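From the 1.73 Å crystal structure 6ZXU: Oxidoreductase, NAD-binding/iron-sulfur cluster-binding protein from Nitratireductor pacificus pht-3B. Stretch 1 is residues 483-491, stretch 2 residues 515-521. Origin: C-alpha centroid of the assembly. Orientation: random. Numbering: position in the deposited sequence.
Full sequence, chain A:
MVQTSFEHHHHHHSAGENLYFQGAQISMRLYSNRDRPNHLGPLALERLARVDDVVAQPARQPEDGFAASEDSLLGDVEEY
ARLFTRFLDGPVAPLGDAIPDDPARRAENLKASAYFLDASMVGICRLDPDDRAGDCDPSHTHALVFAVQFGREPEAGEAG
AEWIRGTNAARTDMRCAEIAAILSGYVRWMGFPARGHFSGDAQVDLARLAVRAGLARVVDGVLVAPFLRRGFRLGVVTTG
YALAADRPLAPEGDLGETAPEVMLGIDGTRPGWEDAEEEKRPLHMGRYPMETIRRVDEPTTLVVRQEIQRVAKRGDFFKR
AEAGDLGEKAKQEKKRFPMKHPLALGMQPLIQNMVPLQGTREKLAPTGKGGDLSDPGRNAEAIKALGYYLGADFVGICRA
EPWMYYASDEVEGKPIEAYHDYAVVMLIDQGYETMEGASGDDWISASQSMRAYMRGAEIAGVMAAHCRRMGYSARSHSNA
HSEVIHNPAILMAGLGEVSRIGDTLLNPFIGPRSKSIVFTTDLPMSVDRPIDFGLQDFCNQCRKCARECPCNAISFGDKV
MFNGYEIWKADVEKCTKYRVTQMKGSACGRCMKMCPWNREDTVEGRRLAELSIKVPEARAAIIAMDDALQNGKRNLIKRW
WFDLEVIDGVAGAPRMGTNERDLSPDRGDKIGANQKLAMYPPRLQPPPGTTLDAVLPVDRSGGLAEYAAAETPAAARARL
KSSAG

Stretch 1 483-491: EVIHNPAIL
Stretch 2 (515-521) KSIVFTT

A single histidine ring organizes this contact: the imidazole of His486 is hydrogen-bonded at its edge by one strand residue and covered on one face by another. ND1 of His486 lies 2.9 Å from OG of Ser516, near the ring plane, in a hydrogen bond (angle 153°) in which either atom could be the donor. Over the face, CG2 of Val518 sits 3.7 Å from the centroid of the His486 ring and 14° off its normal, a CH-pi contact.

Stretch 2 is an extended strand throughout, with phi from -94° to -158° and psi from 134° to 165°. Stretch 1 starts as loop, Val484 and Ile485 being extended (-123/150 and -83/123), and then turns into a helix that runs on past Leu491. Ile490 N bonds His486 O and Leu491 N bonds Asn487 O, both at 3.0 Å. Helix and strand cross almost at right angles (89°), with axes 9.2 Å apart at closest approach; the contact buries 301 Å² over both sides. The register is set by His486 and Val518, whose CA atoms are 6.7 Å apart.

The strand's alternation selects its contact side chains: Ser516, Val518 and Thr520 point toward stretch 1, whereas Ile517 and Phe519 point away. Ile517 still contributes backbone, its CA lying 3.9 Å from CE1 of His486. Ser516 (chi1 56°, p) carries its hydroxyl on a single CB, which places OG within hydrogen-bonding reach of the ring. His486, whose CA-to-CB bond points toward the strand, holds the ring at chi1 -66° (m) and chi2 -154°. Val518 (chi1 -180°, t) serves two neighbors with its two methyls: CG2 covers the ring, and CG1 meets CG2 of Val484 at 4.1 Å.

Val484 (chi1 -57°, m) points toward the strand from the loop, and its branched side chain spans two strand residues, since its CG1 also lies 4.2 Å from CG2 of Thr520. Thr520 (chi1 53°, p) offers that methyl while its OG1 is hydrogen-bonded elsewhere in the structure. One helical turn beyond His486, Ile490 (chi1 -62°, m; chi2 162°, t) leaves its CA sideways, but its end comes nearer, placing CD1 3.5 Å from OG of Ser516. Ala489 points toward the strand, its CB 4.6 Å from CG2 of Val518. Ile485 and Asn487, flanking the histidine in sequence, point away at CA-to-CB, although the end of Asn487 comes nearer without making contact. All these residues are buried in the assembly, and the polar pair has Val518 CG2 over one face of the ring and Ile490 CD1 beside OG of Ser516.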

# COMPACT_ATOMS: atom_id res chain seq x y z
N GLU A 483 -7.77 16.33 -2.52
CA GLU A 483 -8.97 17.15 -2.58
C GLU A 483 -10.29 16.36 -2.68
O GLU A 483 -11.35 16.94 -2.80
CB GLU A 483 -8.79 18.18 -3.67
CG GLU A 483 -7.75 19.18 -3.19
CD GLU A 483 -7.45 20.34 -4.16
OE1 GLU A 483 -7.78 20.29 -5.34
OE2 GLU A 483 -6.81 21.30 -3.69
N VAL A 484 -10.21 15.00 -2.70
CA VAL A 484 -11.37 14.14 -2.74
C VAL A 484 -11.32 13.20 -1.54
O VAL A 484 -10.25 12.89 -1.04
CB VAL A 484 -11.49 13.32 -4.02
CG1 VAL A 484 -11.51 14.23 -5.22
CG2 VAL A 484 -10.41 12.28 -4.17
N ILE A 485 -12.49 12.81 -1.06
CA ILE A 485 -12.62 11.74 -0.08
C ILE A 485 -12.60 10.41 -0.80
O ILE A 485 -13.43 10.16 -1.70
CB ILE A 485 -13.88 11.92 0.71
CG1 ILE A 485 -13.90 13.35 1.25
CG2 ILE A 485 -13.96 10.86 1.81
CD1 ILE A 485 -15.30 13.81 1.61
N HIS A 486 -11.68 9.53 -0.45
CA HIS A 486 -11.49 8.32 -1.22
C HIS A 486 -12.62 7.34 -1.06
O HIS A 486 -12.98 6.69 -2.02
CB HIS A 486 -10.20 7.61 -0.85
CG HIS A 486 -8.96 8.37 -1.21
ND1 HIS A 486 -7.77 7.75 -1.47
CD2 HIS A 486 -8.74 9.68 -1.36
CE1 HIS A 486 -6.85 8.65 -1.75
NE2 HIS A 486 -7.39 9.84 -1.64
N ASN A 487 -13.18 7.24 0.12
CA ASN A 487 -14.17 6.18 0.36
C ASN A 487 -15.26 6.05 -0.67
O ASN A 487 -15.51 4.93 -1.15
CB ASN A 487 -14.77 6.34 1.75
CG ASN A 487 -13.69 6.27 2.81
OD1 ASN A 487 -12.74 7.05 2.77
ND2 ASN A 487 -13.87 5.41 3.74
N PRO A 488 -16.00 7.14 -0.98
CA PRO A 488 -17.13 6.94 -1.91
C PRO A 488 -16.67 6.57 -3.32
O PRO A 488 -17.36 5.84 -4.00
CB PRO A 488 -17.78 8.31 -1.90
CG PRO A 488 -16.83 9.25 -1.40
CD PRO A 488 -15.96 8.50 -0.45
N ALA A 489 -15.46 7.00 -3.70
CA ALA A 489 -14.87 6.53 -4.94
C ALA A 489 -14.51 5.06 -4.93
O ALA A 489 -14.78 4.34 -5.90
CB ALA A 489 -13.68 7.38 -5.29
N ILE A 490 -13.98 4.55 -3.83
CA ILE A 490 -13.74 3.10 -3.68
C ILE A 490 -15.08 2.35 -3.84
O ILE A 490 -15.14 1.33 -4.52
CB ILE A 490 -13.08 2.74 -2.34
CG1 ILE A 490 -11.71 3.42 -2.23
CG2 ILE A 490 -12.92 1.26 -2.19
CD1 ILE A 490 -11.23 3.46 -0.79
N LEU A 491 -16.14 2.88 -3.22
CA LEU A 491 -17.46 2.23 -3.31
C LEU A 491 -18.02 2.26 -4.74
O LEU A 491 -18.43 1.23 -5.25
CB LEU A 491 -18.42 2.90 -2.41
CG LEU A 491 -19.77 2.24 -2.37
CD1 LEU A 491 -19.77 0.92 -1.61
CD2 LEU A 491 -20.77 3.21 -1.74
N LYS A 515 -4.56 0.40 1.21
CA LYS A 515 -4.64 1.81 1.14
C LYS A 515 -5.02 2.11 -0.30
O LYS A 515 -4.65 1.42 -1.20
CB LYS A 515 -3.36 2.60 1.54
CG LYS A 515 -2.94 2.53 3.02
CD LYS A 515 -3.92 3.30 3.92
CE LYS A 515 -3.31 3.55 5.22
NZ LYS A 515 -4.17 4.49 6.02
N SER A 516 -5.87 3.12 -0.46
CA SER A 516 -6.27 3.57 -1.77
C SER A 516 -5.43 4.78 -2.11
O SER A 516 -4.97 5.52 -1.27
CB SER A 516 -7.75 3.95 -1.79
OG SER A 516 -8.01 4.93 -0.81
N ILE A 517 -5.26 4.97 -3.41
CA ILE A 517 -4.86 6.24 -4.01
C ILE A 517 -5.90 6.52 -5.10
O ILE A 517 -6.42 5.62 -5.75
CB ILE A 517 -3.40 6.12 -4.56
CG1 ILE A 517 -2.85 7.45 -5.08
CG2 ILE A 517 -3.31 5.07 -5.67
CD1 ILE A 517 -2.49 8.43 -4.07
N VAL A 518 -6.21 7.77 -5.28
CA VAL A 518 -7.11 8.26 -6.31
C VAL A 518 -6.40 9.32 -7.15
O VAL A 518 -5.63 10.13 -6.64
CB VAL A 518 -8.38 8.88 -5.72
CG1 VAL A 518 -9.28 9.37 -6.80
CG2 VAL A 518 -9.12 7.90 -4.87
N PHE A 519 -6.53 9.22 -8.48
CA PHE A 519 -6.29 10.39 -9.29
C PHE A 519 -7.51 10.68 -10.10
O PHE A 519 -8.15 9.77 -10.61
CB PHE A 519 -5.03 10.37 -10.17
CG PHE A 519 -5.12 9.51 -11.35
CD1 PHE A 519 -4.70 8.17 -11.29
CD2 PHE A 519 -5.46 10.04 -12.59
CE1 PHE A 519 -4.73 7.37 -12.40
CE2 PHE A 519 -5.52 9.22 -13.71
CZ PHE A 519 -5.16 7.90 -13.61
N THR A 520 -7.83 11.97 -10.17
CA THR A 520 -8.95 12.43 -10.99
C THR A 520 -8.44 12.85 -12.36
O THR A 520 -7.28 13.23 -12.50
CB THR A 520 -9.71 13.54 -10.30
OG1 THR A 520 -8.82 14.59 -9.90
CG2 THR A 520 -10.41 12.96 -9.02
N THR A 521 -9.31 12.77 -13.35
CA THR A 521 -8.96 13.11 -14.70
C THR A 521 -10.17 13.44 -15.53
O THR A 521 -11.27 13.04 -15.23
CB THR A 521 -8.13 11.98 -15.35
OG1 THR A 521 -7.62 12.38 -16.64
CG2 THR A 521 -8.84 10.66 -15.46